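Local coordinates for protein glycoside Hydrolase (Bacteroides uniformis, PDB 5TA0) that probably hydrolyses agarose as a glycoside hydrolase of an intestinal symbiont, holding an agarose oligosaccharide in a pocket of its alpha/beta barrel, at residues P195-W206 with M240-F249; L321-Q329 with R346-F357. All coordinates share one frame; numbering follows the deposited sequence. Where two conformers were deposited one is given.

Contact 1 of 2, residues P195-W206 with M240-F249; sequences PGFCEVINEPLW and MKVGGYCTAF. With AAL (3,6-anhydro-alpha-L-galactopyranose), chain C; GAL (beta-D-galactopyranose), chain B; GAL (beta-D-galactopyranose), chain D.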
# COMPACT_ATOMS: atom_id res chain seq x y z
N PRO A 195 -15.18 11.81 5.97
CA PRO A 195 -14.10 10.96 5.45
C PRO A 195 -14.00 10.98 3.95
O PRO A 195 -15.02 11.09 3.25
CB PRO A 195 -14.44 9.56 5.97
CG PRO A 195 -15.80 9.62 6.46
CD PRO A 195 -16.23 11.03 6.65
N GLY A 196 -12.78 10.86 3.43
CA GLY A 196 -12.60 10.65 2.01
C GLY A 196 -12.97 9.26 1.52
O GLY A 196 -13.34 9.07 0.37
N PHE A 197 -12.86 8.27 2.43
CA PHE A 197 -13.04 6.86 2.09
C PHE A 197 -13.62 6.13 3.28
O PHE A 197 -13.16 6.34 4.41
CB PHE A 197 -11.69 6.21 1.76
CG PHE A 197 -10.95 6.85 0.63
CD1 PHE A 197 -11.11 6.41 -0.67
CD2 PHE A 197 -10.13 7.95 0.87
CE1 PHE A 197 -10.40 7.02 -1.71
CE2 PHE A 197 -9.48 8.58 -0.18
CZ PHE A 197 -9.61 8.11 -1.45
N CYS A 198 -14.60 5.27 3.04
CA CYS A 198 -15.17 4.39 4.06
C CYS A 198 -14.92 2.95 3.69
O CYS A 198 -15.60 2.37 2.84
CB CYS A 198 -16.66 4.67 4.24
SG CYS A 198 -17.02 6.28 4.98
N GLU A 199 -13.97 2.34 4.39
CA GLU A 199 -13.81 0.90 4.32
C GLU A 199 -14.93 0.28 5.14
O GLU A 199 -15.35 0.83 6.15
CB GLU A 199 -12.46 0.47 4.88
CG GLU A 199 -11.22 1.02 4.18
CD GLU A 199 -9.95 0.60 4.91
OE1 GLU A 199 -9.80 0.93 6.10
OE2 GLU A 199 -9.12 -0.12 4.27
N VAL A 200 -15.39 -0.89 4.72
CA VAL A 200 -16.50 -1.54 5.43
C VAL A 200 -16.04 -2.09 6.79
O VAL A 200 -16.62 -1.78 7.84
CB VAL A 200 -17.14 -2.63 4.55
CG1 VAL A 200 -18.11 -3.51 5.34
CG2 VAL A 200 -17.85 -1.97 3.35
N ILE A 201 -15.02 -2.93 6.75
CA ILE A 201 -14.65 -3.70 7.95
C ILE A 201 -13.20 -4.15 7.88
O ILE A 201 -12.73 -4.61 6.84
CB ILE A 201 -15.64 -4.88 8.16
CG1 ILE A 201 -15.48 -5.55 9.52
CG2 ILE A 201 -15.56 -5.88 7.01
CD1 ILE A 201 -16.54 -6.56 9.80
N ASN A 202 -12.49 -4.04 9.00
CA ASN A 202 -11.06 -4.36 9.04
C ASN A 202 -10.77 -5.86 9.13
O ASN A 202 -11.26 -6.53 10.04
CB ASN A 202 -10.45 -3.66 10.25
CG ASN A 202 -8.95 -3.76 10.29
OD1 ASN A 202 -8.26 -3.20 9.46
ND2 ASN A 202 -8.42 -4.48 11.30
N GLU A 203 -9.98 -6.40 8.19
CA GLU A 203 -9.43 -7.77 8.27
C GLU A 203 -10.47 -8.82 8.69
O GLU A 203 -10.28 -9.58 9.65
CB GLU A 203 -8.22 -7.77 9.20
CG GLU A 203 -7.11 -6.85 8.70
CD GLU A 203 -5.80 -6.95 9.42
OE1 GLU A 203 -5.78 -7.46 10.55
OE2 GLU A 203 -4.80 -6.44 8.85
N PRO A 204 -11.57 -8.91 7.94
CA PRO A 204 -12.67 -9.75 8.39
C PRO A 204 -12.44 -11.25 8.32
O PRO A 204 -12.94 -11.96 9.20
CB PRO A 204 -13.83 -9.33 7.50
CG PRO A 204 -13.17 -8.84 6.23
CD PRO A 204 -11.93 -8.14 6.74
N LEU A 205 -11.76 -11.73 7.30
CA LEU A 205 -11.49 -13.17 7.17
C LEU A 205 -10.48 -13.67 8.16
O LEU A 205 -10.53 -14.85 8.51
CB LEU A 205 -11.16 -13.59 5.74
CG LEU A 205 -12.33 -13.39 4.76
CD1 LEU A 205 -11.93 -13.89 3.38
CD2 LEU A 205 -13.63 -14.06 5.21
N TRP A 206 -9.62 -12.80 8.68
CA TRP A 206 -8.80 -13.16 9.82
C TRP A 206 -9.70 -13.62 10.98
O TRP A 206 -9.51 -14.71 11.53
CB TRP A 206 -7.88 -12.02 10.25
CG TRP A 206 -7.10 -12.36 11.48
CD1 TRP A 206 -7.31 -11.88 12.72
CD2 TRP A 206 -6.03 -13.31 11.59
NE1 TRP A 206 -6.43 -12.46 13.61
CE2 TRP A 206 -5.65 -13.35 12.95
CE3 TRP A 206 -5.39 -14.17 10.68
CZ2 TRP A 206 -4.62 -14.20 13.41
CZ3 TRP A 206 -4.36 -15.00 11.15
CH2 TRP A 206 -3.99 -15.01 12.49
N MET A 240 -20.55 9.27 -0.55
CA MET A 240 -19.43 8.63 0.13
C MET A 240 -18.90 7.48 -0.79
O MET A 240 -19.68 6.91 -1.59
CB MET A 240 -19.89 8.13 1.52
CG MET A 240 -18.78 7.56 2.37
SD MET A 240 -17.41 8.71 2.48
CE MET A 240 -18.22 10.02 3.40
N LYS A 241 -17.59 7.24 -0.76
CA LYS A 241 -16.89 6.12 -1.39
C LYS A 241 -16.79 4.99 -0.37
O LYS A 241 -16.36 5.23 0.78
CB LYS A 241 -15.49 6.53 -1.84
CG LYS A 241 -15.41 7.54 -2.96
CD LYS A 241 -13.94 7.86 -3.21
CE LYS A 241 -13.73 8.94 -4.26
NZ LYS A 241 -12.28 9.31 -4.36
N VAL A 242 -17.18 3.79 -0.78
CA VAL A 242 -17.14 2.59 0.08
C VAL A 242 -16.25 1.53 -0.57
O VAL A 242 -16.29 1.35 -1.80
CB VAL A 242 -18.56 2.06 0.33
CG1 VAL A 242 -18.55 0.82 1.23
CG2 VAL A 242 -19.42 3.16 0.95
N GLY A 243 -15.48 0.81 0.24
CA GLY A 243 -14.58 -0.20 -0.28
C GLY A 243 -14.40 -1.40 0.65
O GLY A 243 -14.81 -1.41 1.80
N GLY A 244 -13.72 -2.41 0.09
CA GLY A 244 -13.47 -3.66 0.82
C GLY A 244 -12.48 -4.53 0.07
O GLY A 244 -12.02 -4.15 -1.01
N TYR A 245 -12.13 -5.70 0.60
CA TYR A 245 -12.61 -6.21 1.89
C TYR A 245 -11.61 -6.04 3.02
O TYR A 245 -11.83 -6.55 4.10
CB TYR A 245 -13.16 -7.63 1.79
CG TYR A 245 -12.19 -8.79 1.58
CD1 TYR A 245 -11.54 -9.40 2.65
CD2 TYR A 245 -12.00 -9.33 0.31
CE1 TYR A 245 -10.72 -10.51 2.44
CE2 TYR A 245 -11.18 -10.42 0.11
CZ TYR A 245 -10.56 -11.02 1.18
OH TYR A 245 -9.77 -12.12 0.95
N CYS A 246 -10.53 -5.27 2.77
CA CYS A 246 -9.54 -4.88 3.78
C CYS A 246 -8.80 -6.10 4.29
O CYS A 246 -8.76 -6.39 5.48
CB CYS A 246 -10.20 -4.05 4.89
SG CYS A 246 -9.08 -3.17 5.95
N THR A 247 -8.23 -6.83 3.34
CA THR A 247 -7.66 -8.16 3.57
C THR A 247 -6.41 -8.15 4.43
O THR A 247 -5.44 -7.48 4.11
CB THR A 247 -7.32 -8.74 2.19
OG1 THR A 247 -8.46 -8.55 1.32
CG2 THR A 247 -6.92 -10.22 2.27
N ALA A 248 -6.37 -8.96 5.47
CA ALA A 248 -5.20 -9.08 6.34
C ALA A 248 -3.99 -9.65 5.64
O ALA A 248 -2.88 -9.12 5.81
CB ALA A 248 -5.52 -9.93 7.58
N PHE A 249 -4.21 -10.72 4.86
CA PHE A 249 -3.13 -11.52 4.26
C PHE A 249 -3.58 -12.03 2.91
O PHE A 249 -4.10 -13.12 2.80
CB PHE A 249 -2.75 -12.70 5.19
CG PHE A 249 -2.27 -12.27 6.53
CD1 PHE A 249 -1.07 -11.60 6.66
CD2 PHE A 249 -3.07 -12.43 7.68
CE1 PHE A 249 -0.64 -11.13 7.91
CE2 PHE A 249 -2.63 -11.97 8.91
CZ PHE A 249 -1.41 -11.32 9.03
C1 AAL C . -1.85 -11.42 13.48
C2 AAL C . -2.10 -10.55 14.71
C3 AAL C . -3.13 -9.51 14.36
C4 AAL C . -2.66 -8.64 13.22
C5 AAL C . -2.81 -9.63 12.10
C6 AAL C . -4.18 -10.19 12.36
O2 AAL C . -0.89 -9.91 15.13
O3 AAL C . -4.28 -10.18 13.81
O4 AAL C . -3.59 -7.60 13.04
O5 AAL C . -1.79 -10.63 12.28
C1 GAL B . 0.75 -15.57 13.43
C2 GAL B . 0.51 -14.18 13.96
C3 GAL B . -0.61 -13.47 13.20
C4 GAL B . -0.39 -13.57 11.70
C5 GAL B . -0.19 -15.02 11.31
C6 GAL B . -0.02 -15.18 9.81
O1 GAL B . 1.89 -16.20 14.05
O2 GAL B . 0.13 -14.22 15.34
O3 GAL B . -0.63 -12.13 13.69
O4 GAL B . 0.78 -12.82 11.31
O5 GAL B . 0.97 -15.51 12.01
O6 GAL B . 0.12 -16.57 9.48
C1 GAL D . -3.02 -6.30 13.23
C2 GAL D . -4.21 -5.37 13.04
C3 GAL D . -4.01 -3.98 13.62
C4 GAL D . -3.17 -3.97 14.89
C5 GAL D . -1.95 -4.84 14.79
C6 GAL D . -1.07 -4.90 16.05
O2 GAL D . -4.48 -5.22 11.66
O3 GAL D . -5.35 -3.56 13.91
O4 GAL D . -4.00 -4.43 15.97
O5 GAL D . -2.43 -6.16 14.52
O6 GAL D . -0.50 -3.63 16.41
O HOH W 1 -12.43 10.59 -1.76
O HOH W 2 -15.95 9.80 -0.59
O HOH W 3 -2.57 -8.10 8.65
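Cys198 and Glu199 pair with Val242 and Gly243 as parallel neighbours in the alpha/beta barrel, and beyond the paired strands the two segments stay together up to the glycan pocket. Cys198 N donates to Lys241 O (2.9 Å), Gly243 N to Cys198 O and Val200 N to Gly243 O. Val200 CG2 meets Val242 CG1 at 3.6 Å. At the strand starts the extended Lys241 chain lies alongside Phe197, and two waters link Gly196 O to Lys241 N and NZ. Toward the pocket Glu203, the N-cap of helix 204-210, donates from N to Cys246 O in the carbonyl plane (3.0 Å). Its CD packs on Ala248 CB at 3.5 Å, while OE1 comes within 2.8 Å of galactose O2 (chain D); OE2 is hydrogen-bonded to His281 ND1. Trp206 carries CG anti to the backbone N (chi1 176°), which turns one face of its indole to the anhydrogalactose, whose C6 lies over it toward the rim. Phe249 turns an edge toward the Trp206 face, with the planes at 69° and CE2 3.9 Å from Trp206 CE3; galactose C6 (chain B) lies over a face of Phe249. Strand 134-140 flanks 197-199 and strand 277-285 flanks 242-247, while helix 219-236 packs against Val200, Pro204, Leu205 and Tyr245.

Contact 2 of 2, residues L321-Q329 with R346-F357; sequences LMISQYSAQ and RLKSTNSMLMQF. With GAL (beta-D-galactopyranose), chain B; AAL (3,6-anhydro-alpha-L-galactopyranose), chain C; GAL (beta-D-galactopyranose), chain D; EDO (1,2-ethanediol), chain O.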
# COMPACT_ATOMS: atom_id res chain seq x y z
N LEU A 321 -7.20 1.06 -5.96
CA LEU A 321 -6.71 0.20 -4.88
C LEU A 321 -6.18 1.04 -3.72
O LEU A 321 -5.34 1.95 -3.94
CB LEU A 321 -5.61 -0.73 -5.39
CG LEU A 321 -5.02 -1.74 -4.38
CD1 LEU A 321 -6.06 -2.76 -3.95
CD2 LEU A 321 -3.80 -2.43 -4.96
N MET A 322 -6.63 0.73 -2.52
CA MET A 322 -6.13 1.29 -1.29
C MET A 322 -5.32 0.24 -0.56
O MET A 322 -5.70 -0.93 -0.50
CB MET A 322 -7.31 1.69 -0.42
CG MET A 322 -6.96 2.05 1.01
SD MET A 322 -8.37 2.57 2.00
CE MET A 322 -8.74 4.14 1.22
N ILE A 323 -4.20 0.66 0.02
CA ILE A 323 -3.42 -0.19 0.93
C ILE A 323 -3.44 0.52 2.28
O ILE A 323 -2.61 1.38 2.56
CB ILE A 323 -2.00 -0.51 0.40
CG1 ILE A 323 -2.06 -1.05 -1.05
CG2 ILE A 323 -1.35 -1.57 1.26
CD1 ILE A 323 -1.84 0.00 -2.09
N SER A 324 -4.42 0.19 3.13
CA SER A 324 -4.65 1.01 4.30
C SER A 324 -3.74 0.70 5.50
O SER A 324 -3.74 1.45 6.46
CB SER A 324 -6.10 0.98 4.74
OG SER A 324 -6.57 -0.33 4.93
N GLN A 325 -3.01 -0.41 5.41
CA GLN A 325 -1.91 -0.75 6.34
C GLN A 325 -0.85 -1.50 5.56
O GLN A 325 -1.18 -2.48 4.89
CB GLN A 325 -2.36 -1.67 7.47
CG GLN A 325 -3.34 -1.06 8.47
CD GLN A 325 -3.81 -2.06 9.52
OE1 GLN A 325 -3.11 -3.06 9.84
NE2 GLN A 325 -4.97 -1.80 10.08
N TYR A 326 0.40 -1.08 5.67
CA TYR A 326 1.51 -1.85 5.10
C TYR A 326 2.79 -1.60 5.85
O TYR A 326 2.92 -0.59 6.53
CB TYR A 326 1.70 -1.56 3.62
CG TYR A 326 2.33 -0.23 3.23
CD1 TYR A 326 3.70 -0.14 3.00
CD2 TYR A 326 1.55 0.91 2.99
CE1 TYR A 326 4.29 1.03 2.58
CE2 TYR A 326 2.15 2.11 2.59
CZ TYR A 326 3.50 2.15 2.35
OH TYR A 326 4.14 3.29 1.89
N SER A 327 3.70 -2.55 5.68
CA SER A 327 5.15 -2.51 6.01
C SER A 327 5.55 -3.92 6.42
O SER A 327 5.52 -4.79 5.57
CB SER A 327 5.62 -1.39 6.95
OG SER A 327 5.10 -1.56 8.24
N ALA A 328 5.99 -4.12 7.67
CA ALA A 328 6.39 -5.45 8.15
C ALA A 328 5.61 -5.80 9.40
O ALA A 328 5.25 -4.93 10.21
CB ALA A 328 7.88 -5.48 8.45
N GLN A 329 5.35 -7.09 9.57
CA GLN A 329 4.95 -7.64 10.85
C GLN A 329 6.18 -8.35 11.38
O GLN A 329 6.74 -9.18 10.68
CB GLN A 329 3.77 -8.59 10.68
CG GLN A 329 3.38 -9.25 11.98
CD GLN A 329 2.04 -9.93 11.98
OE1 GLN A 329 1.39 -10.09 10.94
NE2 GLN A 329 1.63 -10.38 13.19
N ARG A 346 10.69 -2.38 10.09
CA ARG A 346 9.52 -1.71 9.50
C ARG A 346 9.95 -0.73 8.40
O ARG A 346 9.33 -0.69 7.32
CB ARG A 346 8.74 -0.97 10.58
CG ARG A 346 8.25 -1.87 11.71
CD ARG A 346 7.34 -1.09 12.63
NE ARG A 346 6.04 -0.93 12.01
CZ ARG A 346 5.12 -1.90 11.95
NH1 ARG A 346 3.97 -1.71 11.30
NH2 ARG A 346 5.31 -3.06 12.56
N LEU A 347 10.97 0.05 8.67
CA LEU A 347 11.46 1.06 7.71
C LEU A 347 11.77 0.46 6.35
O LEU A 347 11.39 1.00 5.28
CB LEU A 347 12.69 1.81 8.25
CG LEU A 347 12.40 2.82 9.34
CD1 LEU A 347 13.69 3.20 10.05
CD2 LEU A 347 11.70 4.06 8.79
N LYS A 348 12.53 -0.64 6.33
CA LYS A 348 13.00 -1.17 5.04
C LYS A 348 11.85 -1.72 4.21
O LYS A 348 11.86 -1.61 2.99
CB LYS A 348 14.15 -2.17 5.20
CG LYS A 348 13.79 -3.48 5.85
CD LYS A 348 15.04 -4.33 6.10
CE LYS A 348 14.79 -5.59 6.89
NZ LYS A 348 14.17 -6.67 6.07
N SER A 349 10.85 -2.31 4.87
CA SER A 349 9.66 -2.76 4.15
C SER A 349 8.85 -1.58 3.63
O SER A 349 8.36 -1.63 2.50
CB SER A 349 8.80 -3.65 5.05
OG SER A 349 9.41 -4.93 5.20
N THR A 350 8.73 -0.54 4.44
CA THR A 350 7.99 0.64 4.03
C THR A 350 8.56 1.26 2.77
O THR A 350 7.81 1.54 1.81
CB THR A 350 7.94 1.71 5.13
OG1 THR A 350 7.37 1.14 6.31
CG2 THR A 350 7.04 2.86 4.69
N ASN A 351 9.87 1.49 2.74
CA ASN A 351 10.46 2.16 1.60
C ASN A 351 10.30 1.35 0.31
O ASN A 351 9.96 1.91 -0.74
CB ASN A 351 11.95 2.45 1.85
CG ASN A 351 12.17 3.67 2.70
OD1 ASN A 351 11.47 4.65 2.60
ND2 ASN A 351 13.13 3.59 3.59
N SER A 352 10.53 0.04 0.36
CA SER A 352 10.40 -0.79 -0.82
C SER A 352 8.96 -0.84 -1.32
O SER A 352 8.70 -0.66 -2.51
CB SER A 352 10.94 -2.20 -0.63
OG SER A 352 12.34 -2.19 -0.39
N MET A 353 8.00 -1.10 -0.41
CA MET A 353 6.62 -1.15 -0.84
C MET A 353 6.14 0.18 -1.43
O MET A 353 5.45 0.19 -2.46
CB MET A 353 5.75 -1.55 0.34
CG MET A 353 5.95 -3.00 0.75
SD MET A 353 4.64 -3.54 1.87
CE MET A 353 5.15 -5.23 2.12
N LEU A 354 6.54 1.28 -0.79
CA LEU A 354 6.21 2.61 -1.30
C LEU A 354 6.66 2.78 -2.74
O LEU A 354 5.89 3.23 -3.57
CB LEU A 354 6.80 3.70 -0.44
CG LEU A 354 6.69 5.12 -1.00
CD1 LEU A 354 5.25 5.52 -1.32
CD2 LEU A 354 7.26 6.12 -0.01
N MET A 355 7.90 2.43 -3.04
CA MET A 355 8.38 2.55 -4.42
C MET A 355 7.48 1.75 -5.40
O MET A 355 7.15 2.22 -6.50
CB MET A 355 9.83 2.06 -4.52
CG MET A 355 10.82 2.96 -3.80
SD MET A 355 11.13 4.51 -4.63
CE MET A 355 12.26 4.04 -5.96
N GLN A 356 7.06 0.57 -4.98
CA GLN A 356 6.22 -0.28 -5.83
C GLN A 356 4.83 0.32 -5.99
O GLN A 356 4.30 0.32 -7.10
CB GLN A 356 6.19 -1.72 -5.33
CG GLN A 356 7.61 -2.32 -5.35
CD GLN A 356 7.73 -3.77 -4.97
OE1 GLN A 356 8.47 -4.12 -4.04
NE2 GLN A 356 7.06 -4.63 -5.73
N PHE A 357 4.29 0.95 -4.95
CA PHE A 357 2.98 1.63 -5.09
C PHE A 357 3.08 2.85 -6.00
O PHE A 357 2.17 3.10 -6.80
CB PHE A 357 2.40 2.05 -3.74
CG PHE A 357 2.21 0.91 -2.76
CD1 PHE A 357 1.70 -0.34 -3.16
CD2 PHE A 357 2.54 1.10 -1.43
CE1 PHE A 357 1.53 -1.37 -2.24
CE2 PHE A 357 2.35 0.10 -0.53
CZ PHE A 357 1.88 -1.14 -0.93
C1 GAL B . 0.75 -15.57 13.43
C2 GAL B . 0.51 -14.18 13.96
C3 GAL B . -0.61 -13.47 13.20
C4 GAL B . -0.39 -13.57 11.70
C5 GAL B . -0.19 -15.02 11.31
C6 GAL B . -0.02 -15.18 9.81
O1 GAL B . 1.89 -16.20 14.05
O2 GAL B . 0.13 -14.22 15.34
O3 GAL B . -0.63 -12.13 13.69
O4 GAL B . 0.78 -12.82 11.31
O5 GAL B . 0.97 -15.51 12.01
O6 GAL B . 0.12 -16.57 9.48
C1 AAL C . -1.85 -11.42 13.48
C2 AAL C . -2.10 -10.55 14.71
C3 AAL C . -3.13 -9.51 14.36
C4 AAL C . -2.66 -8.64 13.22
C5 AAL C . -2.81 -9.63 12.10
C6 AAL C . -4.18 -10.19 12.36
O2 AAL C . -0.89 -9.91 15.13
O3 AAL C . -4.28 -10.18 13.81
O4 AAL C . -3.59 -7.60 13.04
O5 AAL C . -1.79 -10.63 12.28
C1 GAL D . -3.02 -6.30 13.23
C2 GAL D . -4.21 -5.37 13.04
C3 GAL D . -4.01 -3.98 13.62
C4 GAL D . -3.17 -3.97 14.89
C5 GAL D . -1.95 -4.84 14.79
C6 GAL D . -1.07 -4.90 16.05
O2 GAL D . -4.48 -5.22 11.66
O3 GAL D . -5.35 -3.56 13.91
O4 GAL D . -4.00 -4.43 15.97
O5 GAL D . -2.43 -6.16 14.52
O6 GAL D . -0.50 -3.63 16.41
C1 EDO O . 6.71 4.94 8.88
O1 EDO O . 6.42 5.33 7.57
C2 EDO O . 7.79 3.90 8.71
O2 EDO O . 7.09 2.66 8.64
O HOH W 4 5.67 0.92 10.03
O HOH W 5 2.50 -4.11 12.00
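Tyr326 lays its ring against helix 340-358, joining strand and helix of a beta-alpha-beta unit (strand 321-326, helix 340-358, strand 364-369) in the alpha/beta barrel. Its CG sits between the backbone N and the carbonyl carbon (chi1 74°), which carries the ring past Met353 and Phe357. Tyr326 CB lies 4.0 Å from Met353 SD, and the same sulfur makes an oblique Met-aromatic contact with the ring, 4.9 Å from its centroid. CD1 rests on Met353 CB. CE1 comes next, directing the ring edge at Thr350 O, which lies near the ring plane. At the tip, Tyr326 OH touches Leu354 CB at 3.6 Å. Phe357 meets one face of the Tyr326 ring edge-on, its CE2 above the ring centre and the two planes at 82°. Cutting Tyr326 back to an alanine is likely to leave a gap between strand and helix beside Met353, and the Phe357 edge without the aromatic face it points into. Phe357 is held from a second direction by Ile323, whose CD1 lies over a face of its ring, 3.9 Å from the centroid, while Met353 O lies over the opposite face. Farther along, Ser327 CB reaches Thr350 OG1, which donates to Arg346 O and accepts from the bound ethanediol. Arg346 NE donates a hydrogen bond to a water (2.7 Å) that is also bonded to Ser327 OG, and its NH1 has Phe370 O as a partner. Where the strand's loop meets the sugar, Gln329 OE1 accepts from galactose O4 (chain B, 2.8 Å) and NE2 donates to its O3 at 165°.

Overall arrangement
From the N terminus the chain gives strands 25-30 and 34-37 to two sheets outside the barrel, then lays down the barrel strands in order. Contact 1 closes the excursion through helix 219-236, bringing strand 242-247 beside 197-199. Strand 277-285 and helix 298-315 follow before contact 2 closes the shorter connection between strand 321-326 and helix 340-358. The two contacts are in series, neither nested nor crossed, with centres about 17 Å apart. They meet inside the barrel, where Glu199 OE2 lies 2.6 Å from Ser324 OG, a probable hydrogen bond, and at the sugar, where Phe249 touches Gln329. Helix 340-358 also ties the barrel to the beta-sandwich, through Lys348 with Glu506 and Ser352 with Asn450.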